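Long-range contacts in putative esterase (Uncultured bacterium, PDB 7C4D), which probably hydrolyses carboxylic esters, as a bacterial esterase of the alpha/beta hydrolase fold: residues 102-107 against 204-209; 211-216 against 238-243; 121-126 against 234-239. One frame throughout, in Å; residues are numbered along the deposited sequence.

Contact 1 of 3, residues 102-107 against 204-209; sequences AMWFTA and SGITGI
M103, W104 and A107 meet I206, T207 and I209 along helix 97-108, which follows a GxSxG-like turn that probably forms the nucleophile elbow of this alpha/beta hydrolase. The partner segment, 204-209, is an irregular loop laid along the flank of the helix, and the meeting is made almost wholly by side chains. I206 sends its two branches different ways. With CG1 beside the backbone N (chi1 -52°) and the chain extended beyond it, CD1 crosses the M103 side chain at about a right angle, 3.4 Å from M103 CB. CG2 lies instead over a face of the W104 indole, 4.2 Å from the centroid of the five-membered ring, in a CH-pi contact. I206 CG1 meets the same ring at W104 NE1, 3.7 Å away. W104 and I206 are each modelled in two conformers, so these details, the tight M103 approach included, describe one of the alternatives. Buried by the loop, W104 NE1 has no hydrogen-bond partner in the model. The six-membered ring reaches only to the backbone of T207, with CZ2 4.2 Å from T207 O. One turn on, A107 CB fits against I209 CG2 at 3.9 Å, a small surface under a branched one. Helix 71-84 packs nearby, Y71 bringing its ring to W104 with the planes about 25° apart. M103 reaches V118 of strand 113-119, and K100 of the same helix ties the loop down through a hydrogen bond to S204 O.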
ATOM      1  N   ALA A 102       5.697   5.681   2.007  1.00 43.37           N
ATOM      2  CA  ALA A 102       5.321   7.047   2.335  1.00 43.46           C
ATOM      3  C   ALA A 102       6.204   7.564   3.473  1.00 40.54           C
ATOM      4  O   ALA A 102       6.672   8.689   3.416  1.00 46.47           O
ATOM      5  CB  ALA A 102       3.837   7.097   2.668  1.00 40.66           C
ATOM      6  N   MET A 103       6.446   6.725   4.487  1.00 38.67           N
ATOM      7  CA  MET A 103       7.323   7.087   5.591  1.00 43.51           C
ATOM      8  C   MET A 103       8.760   7.339   5.102  1.00 44.47           C
ATOM      9  O   MET A 103       9.330   8.372   5.466  1.00 44.35           O
ATOM     10  CB  MET A 103       7.284   6.013   6.674  1.00 36.00           C
ATOM     11  CG  MET A 103       6.042   6.065   7.504  1.00 37.62           C
ATOM     12  SD  MET A 103       6.162   4.972   8.922  1.00 48.43           S
ATOM     13  CE  MET A 103       5.790   3.367   8.202  1.00 40.62           C
ATOM     14  N   TRP A 104       9.287   6.458   4.213  1.00 46.72           N
ATOM     15  CA  TRP A 104      10.599   6.647   3.583  0.50 46.13           C
ATOM     16  C   TRP A 104      10.653   7.994   2.878  1.00 45.07           C
ATOM     17  O   TRP A 104      11.538   8.795   3.166  1.00 45.88           O
ATOM     18  CB  TRP A 104      10.922   5.522   2.586  0.50 46.62           C
ATOM     19  CG  TRP A 104      11.745   4.418   3.167  0.50 51.76           C
ATOM     20  CD1 TRP A 104      11.320   3.425   3.997  0.50 55.00           C
ATOM     21  CD2 TRP A 104      13.156   4.206   2.969  0.50 58.31           C
ATOM     22  NE1 TRP A 104      12.362   2.599   4.326  0.50 59.74           N
ATOM     23  CE2 TRP A 104      13.502   3.053   3.709  0.50 61.64           C
ATOM     24  CE3 TRP A 104      14.147   4.860   2.227  0.50 55.69           C
ATOM     25  CZ2 TRP A 104      14.807   2.553   3.734  0.50 67.29           C
ATOM     26  CZ3 TRP A 104      15.435   4.365   2.257  0.50 61.26           C
ATOM     27  CH2 TRP A 104      15.760   3.229   3.003  0.50 64.40           C
ATOM     28  N   PHE A 105       9.680   8.228   1.974  1.00 42.84           N
ATOM     29  CA  PHE A 105       9.605   9.470   1.220  1.00 41.06           C
ATOM     30  C   PHE A 105       9.530  10.712   2.114  1.00 42.16           C
ATOM     31  O   PHE A 105      10.147  11.726   1.792  1.00 41.19           O
ATOM     32  CB  PHE A 105       8.527   9.441   0.127  1.00 41.83           C
ATOM     33  CG  PHE A 105       8.317  10.791  -0.517  1.00 49.20           C
ATOM     34  CD1 PHE A 105       9.065  11.181  -1.626  1.00 50.06           C
ATOM     35  CD2 PHE A 105       7.384  11.692   0.001  1.00 47.06           C
ATOM     36  CE1 PHE A 105       8.914  12.457  -2.164  1.00 41.31           C
ATOM     37  CE2 PHE A 105       7.214  12.955  -0.558  1.00 42.79           C
ATOM     38  CZ  PHE A 105       7.978  13.330  -1.637  1.00 46.06           C
ATOM     39  N   THR A 106       8.752  10.630   3.205  1.00 41.16           N
ATOM     40  CA  THR A 106       8.466  11.761   4.082  1.00 39.47           C
ATOM     41  C   THR A 106       9.715  12.155   4.886  1.00 42.88           C
ATOM     42  O   THR A 106       9.990  13.339   5.059  1.00 42.08           O
ATOM     43  CB  THR A 106       7.290  11.418   5.025  1.00 41.81           C
ATOM     44  OG1 THR A 106       6.112  11.266   4.224  1.00 39.44           O
ATOM     45  CG2 THR A 106       7.049  12.441   6.120  1.00 35.13           C
ATOM     46  N   ALA A 107      10.420  11.156   5.434  1.00 42.61           N
ATOM     47  CA  ALA A 107      11.684  11.363   6.131  1.00 49.71           C
ATOM     48  C   ALA A 107      12.762  11.950   5.185  1.00 53.32           C
ATOM     49  O   ALA A 107      13.423  12.915   5.532  1.00 52.86           O
ATOM     50  CB  ALA A 107      12.114  10.049   6.734  1.00 45.90           C
ATOM     51  N   SER A 204      11.388  -5.101   5.740  1.00 45.61           N
ATOM     52  CA  SER A 204      12.470  -4.474   6.479  1.00 54.52           C
ATOM     53  C   SER A 204      12.021  -3.169   7.137  1.00 65.57           C
ATOM     54  O   SER A 204      11.094  -2.504   6.661  1.00 61.49           O
ATOM     55  CB  SER A 204      13.645  -4.233   5.578  1.00 50.54           C
ATOM     56  OG  SER A 204      13.394  -3.094   4.785  1.00 63.00           O
ATOM     57  N   GLY A 205      12.739  -2.803   8.210  1.00 59.14           N
ATOM     58  CA  GLY A 205      12.465  -1.642   9.034  1.00 60.28           C
ATOM     59  C   GLY A 205      13.111  -0.402   8.447  1.00 66.19           C
ATOM     60  O   GLY A 205      14.058  -0.524   7.679  1.00 67.86           O
ATOM     61  N   ILE A 206      12.578   0.777   8.798  1.00 64.11           N
ATOM     62  CA  ILE A 206      13.127   2.030   8.305  0.50 71.72           C
ATOM     63  C   ILE A 206      14.398   2.338   9.090  1.00 71.66           C
ATOM     64  O   ILE A 206      14.387   2.402  10.316  1.00 81.24           O
ATOM     65  CB  ILE A 206      12.095   3.180   8.355  0.50 72.04           C
ATOM     66  CG1 ILE A 206      10.779   2.796   7.674  0.50 82.24           C
ATOM     67  CG2 ILE A 206      12.672   4.444   7.746  0.50 72.19           C
ATOM     68  CD1 ILE A 206       9.691   3.835   7.803  0.50 83.85           C
ATOM     69  N   THR A 207      15.499   2.499   8.363  1.00 75.17           N
ATOM     70  CA  THR A 207      16.774   2.852   8.965  1.00 76.56           C
ATOM     71  C   THR A 207      17.443   3.892   8.080  1.00 73.59           C
ATOM     72  O   THR A 207      17.129   3.991   6.892  1.00 71.95           O
ATOM     73  CB  THR A 207      17.661   1.625   9.254  1.00 86.22           C
ATOM     74  OG1 THR A 207      17.245   0.503   8.471  1.00 85.55           O
ATOM     75  CG2 THR A 207      17.692   1.212  10.713  1.00 79.00           C
ATOM     76  N   GLY A 208      18.341   4.662   8.700  1.00 78.46           N
ATOM     77  CA  GLY A 208      19.249   5.558   8.008  1.00 78.05           C
ATOM     78  C   GLY A 208      18.599   6.898   7.685  1.00 81.37           C
ATOM     79  O   GLY A 208      18.909   7.515   6.666  1.00 91.29           O
ATOM     80  N   ILE A 209      17.701   7.345   8.564  1.00 76.53           N
ATOM     81  CA  ILE A 209      16.921   8.546   8.303  1.00 72.70           C
ATOM     82  C   ILE A 209      17.255   9.568   9.382  1.00 68.88           C
ATOM     83  O   ILE A 209      17.520   9.192  10.525  1.00 64.19           O
ATOM     84  CB  ILE A 209      15.404   8.240   8.280  1.00 70.30           C
ATOM     85  CG1 ILE A 209      14.949   7.583   9.593  1.00 63.95           C
ATOM     86  CG2 ILE A 209      15.038   7.419   7.044  1.00 66.25           C
ATOM     87  CD1 ILE A 209      13.454   7.570   9.828  1.00 73.21           C
TER

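Contact 2 of 3, residues 211-216 against 238-243; sequences IPVHVP and EIFPDA
V213 plugs the corner where helix 232-239 ends, set between I239 and F240 of segment 238-243. Its side chain lies beside theirs, pointing the same way: CG2 is 3.9 Å from I239 CG2, while V213 CB is 3.9 Å from F240 CE1. F240 is the first residue to leave helical geometry; its CG, beside the backbone N (chi1 -61°), starts the ring back toward V213, and I239 CG2 lies over one face, 3.5 Å above the ring plane and offset toward the rim. A second bump is P212, joined to I211 by a cis peptide bond, whose CB abuts P241 CG at 3.6 Å. I211 fills the hollow on the other flank: its CG2 sits 3.5 Å from E238 O, and its CD1 touches I239 CG1 and the carboxylate of E238. The backbones are pinned by one bond, V213 N to I239 O at 2.8 Å, nearly straight at 168°. An alanine in place of F240 would probably open a gap beside V213 and leave I239 CG2 without the ring face it lies over. Beyond the apolar row, D242 OD1 is bridged by one water to V213 O and by another to V215 O. The chemistry divides in two: apolar side chains with a single direct backbone bond near the helix end, and solvent-mediated polar links toward D242 and V215, ahead of strands 217-222 and 244-248.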
ATOM      1  N   ILE A 211      16.148  11.683  12.009  1.00 60.62           N
ATOM      2  CA  ILE A 211      15.124  11.708  13.042  1.00 66.47           C
ATOM      3  C   ILE A 211      15.387  12.962  13.866  1.00 68.27           C
ATOM      4  O   ILE A 211      16.544  13.344  13.969  1.00 81.43           O
ATOM      5  CB  ILE A 211      15.295  10.447  13.910  1.00 74.49           C
ATOM      6  CG1 ILE A 211      14.435   9.289  13.415  1.00 73.49           C
ATOM      7  CG2 ILE A 211      15.083  10.713  15.397  1.00 71.46           C
ATOM      8  CD1 ILE A 211      14.874   7.962  14.013  1.00 86.45           C
ATOM      9  N   PRO A 212      14.373  13.687  14.411  1.00 74.09           N
ATOM     10  CA  PRO A 212      12.950  13.414  14.155  1.00 71.58           C
ATOM     11  C   PRO A 212      12.462  13.993  12.825  1.00 63.53           C
ATOM     12  O   PRO A 212      13.075  14.925  12.279  1.00 55.82           O
ATOM     13  CB  PRO A 212      12.247  14.172  15.297  1.00 72.09           C
ATOM     14  CG  PRO A 212      13.162  15.372  15.563  1.00 70.32           C
ATOM     15  CD  PRO A 212      14.560  14.851  15.302  1.00 70.25           C
ATOM     16  N   VAL A 213      11.352  13.430  12.312  1.00 56.22           N
ATOM     17  CA  VAL A 213      10.691  14.005  11.149  1.00 50.57           C
ATOM     18  C   VAL A 213       9.615  14.970  11.653  1.00 51.96           C
ATOM     19  O   VAL A 213       8.721  14.561  12.404  1.00 48.02           O
ATOM     20  CB  VAL A 213      10.082  12.927  10.232  1.00 49.80           C
ATOM     21  CG1 VAL A 213       9.504  13.546   8.965  1.00 49.77           C
ATOM     22  CG2 VAL A 213      11.067  11.836   9.868  1.00 52.48           C
ATOM     23  N   HIS A 214       9.700  16.228  11.203  1.00 51.41           N
ATOM     24  CA  HIS A 214       8.786  17.299  11.593  1.00 49.92           C
ATOM     25  C   HIS A 214       7.592  17.381  10.634  1.00 51.72           C
ATOM     26  O   HIS A 214       7.376  18.398   9.965  1.00 49.80           O
ATOM     27  CB  HIS A 214       9.517  18.652  11.648  1.00 57.07           C
ATOM     28  CG  HIS A 214      10.680  18.708  12.581  1.00 67.03           C
ATOM     29  ND1 HIS A 214      10.532  18.754  13.958  1.00 74.61           N
ATOM     30  CD2 HIS A 214      12.009  18.735  12.346  1.00 74.30           C
ATOM     31  CE1 HIS A 214      11.720  18.788  14.529  1.00 80.07           C
ATOM     32  NE2 HIS A 214      12.644  18.786  13.559  1.00 81.97           N
ATOM     33  N   VAL A 215       6.819  16.289  10.557  1.00 48.95           N
ATOM     34  CA  VAL A 215       5.624  16.241   9.720  1.00 45.81           C
ATOM     35  C   VAL A 215       4.545  15.634  10.597  1.00 45.62           C
ATOM     36  O   VAL A 215       4.816  14.617  11.229  1.00 50.03           O
ATOM     37  CB  VAL A 215       5.807  15.388   8.440  1.00 45.02           C
ATOM     38  CG1 VAL A 215       4.514  15.248   7.629  1.00 39.35           C
ATOM     39  CG2 VAL A 215       6.925  15.921   7.555  1.00 43.61           C
ATOM     40  N   PRO A 216       3.326  16.233  10.690  1.00 44.12           N
ATOM     41  CA  PRO A 216       2.209  15.597  11.400  1.00 46.37           C
ATOM     42  C   PRO A 216       1.842  14.239  10.790  1.00 41.09           C
ATOM     43  O   PRO A 216       1.636  14.141   9.599  1.00 46.03           O
ATOM     44  CB  PRO A 216       1.032  16.582  11.243  1.00 43.66           C
ATOM     45  CG  PRO A 216       1.675  17.902  10.883  1.00 47.62           C
ATOM     46  CD  PRO A 216       2.974  17.563  10.167  1.00 43.60           C
ATOM     47  N   GLU A 238       9.687   8.029  18.156  1.00 52.52           N
ATOM     48  CA  GLU A 238      11.059   8.430  17.892  1.00 49.34           C
ATOM     49  C   GLU A 238      11.152   9.089  16.522  1.00 51.63           C
ATOM     50  O   GLU A 238      11.746  10.162  16.380  1.00 53.60           O
ATOM     51  CB  GLU A 238      11.915   7.166  17.935  1.00 58.35           C
ATOM     52  CG  GLU A 238      13.390   7.397  18.205  1.00 75.00           C
ATOM     53  CD  GLU A 238      14.173   6.106  18.019  1.00 80.43           C
ATOM     54  OE1 GLU A 238      13.841   5.116  18.691  1.00 78.51           O
ATOM     55  OE2 GLU A 238      15.068   6.073  17.156  1.00 81.67           O
ATOM     56  N   ILE A 239      10.546   8.458  15.507  1.00 49.47           N
ATOM     57  CA  ILE A 239      10.579   9.039  14.171  1.00 48.19           C
ATOM     58  C   ILE A 239       9.614  10.237  14.064  1.00 51.64           C
ATOM     59  O   ILE A 239       9.953  11.272  13.486  1.00 48.90           O
ATOM     60  CB  ILE A 239      10.246   7.942  13.139  1.00 49.43           C
ATOM     61  CG1 ILE A 239      11.196   6.743  13.226  1.00 46.60           C
ATOM     62  CG2 ILE A 239      10.161   8.505  11.735  1.00 45.26           C
ATOM     63  CD1 ILE A 239      10.747   5.547  12.427  1.00 43.47           C
ATOM     64  N   PHE A 240       8.381  10.085  14.575  1.00 54.17           N
ATOM     65  CA  PHE A 240       7.338  11.107  14.463  1.00 53.24           C
ATOM     66  C   PHE A 240       6.842  11.474  15.863  1.00 55.58           C
ATOM     67  O   PHE A 240       5.910  10.837  16.354  1.00 48.81           O
ATOM     68  CB  PHE A 240       6.139  10.557  13.682  1.00 50.76           C
ATOM     69  CG  PHE A 240       6.434  10.135  12.262  1.00 46.35           C
ATOM     70  CD1 PHE A 240       6.597  11.073  11.259  1.00 47.34           C
ATOM     71  CD2 PHE A 240       6.554   8.800  11.933  1.00 44.47           C
ATOM     72  CE1 PHE A 240       6.850  10.690   9.954  1.00 45.13           C
ATOM     73  CE2 PHE A 240       6.834   8.417  10.631  1.00 46.97           C
ATOM     74  CZ  PHE A 240       6.982   9.364   9.641  1.00 42.72           C
ATOM     75  N   PRO A 241       7.490  12.434  16.573  1.00 55.05           N
ATOM     76  CA  PRO A 241       7.213  12.688  17.990  1.00 57.95           C
ATOM     77  C   PRO A 241       5.769  13.067  18.311  1.00 54.91           C
ATOM     78  O   PRO A 241       5.247  12.687  19.350  1.00 54.55           O
ATOM     79  CB  PRO A 241       8.173  13.836  18.322  1.00 61.34           C
ATOM     80  CG  PRO A 241       9.322  13.606  17.381  1.00 59.19           C
ATOM     81  CD  PRO A 241       8.612  13.251  16.088  1.00 59.12           C
ATOM     82  N   ASP A 242       5.117  13.761  17.384  1.00 54.40           N
ATOM     83  CA  ASP A 242       3.756  14.219  17.598  1.00 55.77           C
ATOM     84  C   ASP A 242       2.741  13.340  16.841  1.00 55.82           C
ATOM     85  O   ASP A 242       1.610  13.750  16.629  1.00 57.07           O
ATOM     86  CB  ASP A 242       3.681  15.713  17.264  1.00 61.92           C
ATOM     87  CG  ASP A 242       4.021  16.026  15.813  1.00 67.54           C
ATOM     88  OD1 ASP A 242       4.876  15.325  15.243  1.00 74.62           O
ATOM     89  OD2 ASP A 242       3.424  16.975  15.257  1.00 75.64           O
ATOM     90  N   ALA A 243       3.122  12.108  16.473  1.00 49.29           N
ATOM     91  CA  ALA A 243       2.262  11.195  15.756  1.00 48.15           C
ATOM     92  C   ALA A 243       0.992  10.893  16.557  1.00 51.75           C
ATOM     93  O   ALA A 243       1.038  10.777  17.771  1.00 49.18           O
ATOM     94  CB  ALA A 243       2.999   9.917  15.449  1.00 44.91           C
TER
HETATM   95  O   HOH W   1       6.542  14.193  13.819  1.00 64.20           O
HETATM   96  O   HOH W   2       4.030  13.116  13.494  1.00 52.98           O

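Contact 3 of 3, residues 121-126 against 234-239; sequences IAPGKY and PLIKEI
P123 presses its ring against helix 232-239, touching three side chains on one face of it. P123 CD lies 3.5 Å from I236 CG1, the two side chains crossing at about a right angle. On the next turn I239 runs past the ring in the opposite direction, its CD1 3.5 Å from P123 CB. L235, its CG anti to the backbone N (chi1 172°), adds a looser contact, with that CG 4.3 Å from P123 CG. Its CD2 lies against the neighbouring backbone, 3.9 Å from G124 CA. A side-chain carbon on G124 would crowd that methyl, so the bare backbone suits the close approach. Further out, Y126 OH accepts a bond from A122 N at 3.0 Å and 159° and so links the two ends of the loop segment; this hydroxyl is also hydrogen-bonded to Y227 O. K100, from helix 97-108, holds G124 O, and the backbone of P123 is hydrogen-bonded to that of I206. The residue just before the segment, after strand 113-119, is an aspartate that probably belongs, with S96 and a histidine, to a Ser-His-Asp triad; I121 packs on S96. Such a placement is consistent with a loop leaving the C-terminal end of a central strand beside the catalytic site, as in alpha/beta hydrolases, here packed against a helix that flanks the sheet.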
ATOM      1  N   ILE A 121       0.563  -0.358   9.496  1.00 43.04           N
ATOM      2  CA  ILE A 121       1.910  -0.875   9.408  1.00 44.01           C
ATOM      3  C   ILE A 121       2.823  -0.015  10.283  1.00 51.82           C
ATOM      4  O   ILE A 121       2.578   1.181  10.473  1.00 45.35           O
ATOM      5  CB  ILE A 121       2.383  -0.925   7.940  1.00 48.72           C
ATOM      6  CG1 ILE A 121       3.596  -1.850   7.794  1.00 47.43           C
ATOM      7  CG2 ILE A 121       2.612   0.471   7.411  1.00 39.13           C
ATOM      8  CD1 ILE A 121       4.190  -1.955   6.417  1.00 53.45           C
ATOM      9  N   ALA A 122       3.882  -0.627  10.828  1.00 49.27           N
ATOM     10  CA  ALA A 122       4.770   0.104  11.725  1.00 51.01           C
ATOM     11  C   ALA A 122       6.070   0.408  10.987  1.00 49.72           C
ATOM     12  O   ALA A 122       6.374  -0.230   9.993  1.00 53.77           O
ATOM     13  CB  ALA A 122       4.993  -0.683  13.004  1.00 49.91           C
ATOM     14  N   PRO A 123       6.906   1.368  11.418  1.00 48.84           N
ATOM     15  CA  PRO A 123       8.138   1.623  10.700  1.00 51.36           C
ATOM     16  C   PRO A 123       9.171   0.491  10.770  1.00 52.28           C
ATOM     17  O   PRO A 123      10.066   0.434   9.932  1.00 54.59           O
ATOM     18  CB  PRO A 123       8.690   2.919  11.308  1.00 50.84           C
ATOM     19  CG  PRO A 123       7.677   3.387  12.323  1.00 54.15           C
ATOM     20  CD  PRO A 123       6.734   2.237  12.585  1.00 50.41           C
ATOM     21  N   GLY A 124       9.043  -0.429  11.722  1.00 48.88           N
ATOM     22  CA  GLY A 124      10.123  -1.376  11.974  1.00 47.81           C
ATOM     23  C   GLY A 124      10.019  -2.697  11.196  1.00 60.61           C
ATOM     24  O   GLY A 124       9.044  -3.000  10.503  1.00 51.49           O
ATOM     25  N   LYS A 125      11.063  -3.514  11.338  1.00 59.75           N
ATOM     26  CA  LYS A 125      11.205  -4.759  10.600  1.00 56.09           C
ATOM     27  C   LYS A 125      10.298  -5.807  11.219  1.00 50.55           C
ATOM     28  O   LYS A 125      10.140  -5.836  12.433  1.00 59.24           O
ATOM     29  CB  LYS A 125      12.673  -5.222  10.606  1.00 65.85           C
ATOM     30  CG  LYS A 125      12.905  -6.654  10.140  1.00 64.47           C
ATOM     31  CD  LYS A 125      14.306  -7.151  10.364  1.00 73.07           C
ATOM     32  CE  LYS A 125      14.376  -8.660  10.232  1.00 85.32           C
ATOM     33  NZ  LYS A 125      15.773  -9.159  10.246  1.00 97.11           N
ATOM     34  N   TYR A 126       9.695  -6.639  10.357  1.00 50.40           N
ATOM     35  CA  TYR A 126       8.931  -7.808  10.750  1.00 52.82           C
ATOM     36  C   TYR A 126       9.812  -9.046  10.512  1.00 62.14           C
ATOM     37  O   TYR A 126      10.418  -9.169   9.454  1.00 58.63           O
ATOM     38  CB  TYR A 126       7.643  -7.890   9.921  1.00 50.14           C
ATOM     39  CG  TYR A 126       6.664  -6.765  10.154  1.00 62.26           C
ATOM     40  CD1 TYR A 126       6.846  -5.531   9.533  1.00 56.80           C
ATOM     41  CD2 TYR A 126       5.580  -6.924  11.019  1.00 54.72           C
ATOM     42  CE1 TYR A 126       5.972  -4.481   9.765  1.00 60.54           C
ATOM     43  CE2 TYR A 126       4.699  -5.883  11.262  1.00 55.10           C
ATOM     44  CZ  TYR A 126       4.903  -4.663  10.631  1.00 63.46           C
ATOM     45  OH  TYR A 126       4.044  -3.635  10.828  1.00 63.73           O
ATOM     46  N   PRO A 234       7.043   3.091  20.711  1.00 63.38           N
ATOM     47  CA  PRO A 234       8.338   3.746  20.931  1.00 60.41           C
ATOM     48  C   PRO A 234       9.072   4.213  19.669  1.00 56.23           C
ATOM     49  O   PRO A 234       9.504   5.361  19.587  1.00 57.99           O
ATOM     50  CB  PRO A 234       9.163   2.705  21.723  1.00 64.20           C
ATOM     51  CG  PRO A 234       8.149   1.756  22.338  1.00 57.48           C
ATOM     52  CD  PRO A 234       6.968   1.777  21.383  1.00 62.90           C
ATOM     53  N   LEU A 235       9.215   3.331  18.675  1.00 54.71           N
ATOM     54  CA  LEU A 235       9.870   3.703  17.422  1.00 56.39           C
ATOM     55  C   LEU A 235       9.025   4.680  16.589  1.00 54.51           C
ATOM     56  O   LEU A 235       9.596   5.631  16.050  1.00 48.19           O
ATOM     57  CB  LEU A 235      10.268   2.443  16.636  1.00 56.65           C
ATOM     58  CG  LEU A 235      10.807   2.645  15.217  1.00 55.05           C
ATOM     59  CD1 LEU A 235      12.065   3.503  15.188  1.00 58.22           C
ATOM     60  CD2 LEU A 235      11.103   1.300  14.568  1.00 55.32           C
ATOM     61  N   ILE A 236       7.688   4.468  16.498  1.00 45.07           N
ATOM     62  CA  ILE A 236       6.790   5.437  15.862  1.00 44.16           C
ATOM     63  C   ILE A 236       7.077   6.842  16.406  1.00 44.70           C
ATOM     64  O   ILE A 236       7.293   7.777  15.627  1.00 45.74           O
ATOM     65  CB  ILE A 236       5.290   5.046  16.014  1.00 43.16           C
ATOM     66  CG1 ILE A 236       4.949   3.779  15.218  1.00 47.99           C
ATOM     67  CG2 ILE A 236       4.385   6.210  15.619  1.00 41.43           C
ATOM     68  CD1 ILE A 236       3.550   3.145  15.515  1.00 39.60           C
ATOM     69  N   LYS A 237       7.122   6.977  17.748  1.00 48.72           N
ATOM     70  CA  LYS A 237       7.260   8.265  18.430  1.00 52.56           C
ATOM     71  C   LYS A 237       8.654   8.879  18.261  1.00 55.92           C
ATOM     72  O   LYS A 237       8.769  10.104  18.210  1.00 57.96           O
ATOM     73  CB  LYS A 237       6.838   8.176  19.902  1.00 58.37           C
ATOM     74  CG  LYS A 237       5.344   7.957  20.142  1.00 52.48           C
ATOM     75  CD  LYS A 237       4.473   8.982  19.447  1.00 63.22           C
ATOM     76  CE  LYS A 237       3.267   9.394  20.268  1.00 68.20           C
ATOM     77  NZ  LYS A 237       2.942  10.827  20.067  1.00 65.08           N
ATOM     78  N   GLU A 238       9.687   8.029  18.156  1.00 52.52           N
ATOM     79  CA  GLU A 238      11.059   8.430  17.892  1.00 49.34           C
ATOM     80  C   GLU A 238      11.152   9.089  16.522  1.00 51.63           C
ATOM     81  O   GLU A 238      11.746  10.162  16.380  1.00 53.60           O
ATOM     82  CB  GLU A 238      11.915   7.166  17.935  1.00 58.35           C
ATOM     83  CG  GLU A 238      13.390   7.397  18.205  1.00 75.00           C
ATOM     84  CD  GLU A 238      14.173   6.106  18.019  1.00 80.43           C
ATOM     85  OE1 GLU A 238      13.841   5.116  18.691  1.00 78.51           O
ATOM     86  OE2 GLU A 238      15.068   6.073  17.156  1.00 81.67           O
ATOM     87  N   ILE A 239      10.546   8.458  15.507  1.00 49.47           N
ATOM     88  CA  ILE A 239      10.579   9.039  14.171  1.00 48.19           C
ATOM     89  C   ILE A 239       9.614  10.237  14.064  1.00 51.64           C
ATOM     90  O   ILE A 239       9.953  11.272  13.486  1.00 48.90           O
ATOM     91  CB  ILE A 239      10.246   7.942  13.139  1.00 49.43           C
ATOM     92  CG1 ILE A 239      11.196   6.743  13.226  1.00 46.60           C
ATOM     93  CG2 ILE A 239      10.161   8.505  11.735  1.00 45.26           C
ATOM     94  CD1 ILE A 239      10.747   5.547  12.427  1.00 43.47           C
TER

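Overall arrangement
From the N terminus the chain reaches helix 97-108 first, which opens contact 1, and then strand 113-119 and the loop that opens contact 3. The intervening helices are traversed before 204-209 returns to close contact 1. Contact 3 is still open at that point, so the two cross. Contact 2 opens directly afterwards at 211-216, in series with contact 1, and the loop it closes holds strand 217-222; helix 232-239 and the turn beyond it then close contacts 3 and 2 together, sharing E238 and I239. The three touch as well, M103 SD meeting F240 CE2 and I209 CD1 meeting I239 CG2, joining helix 97-108, the loop after strand 113-119 and helix 232-239.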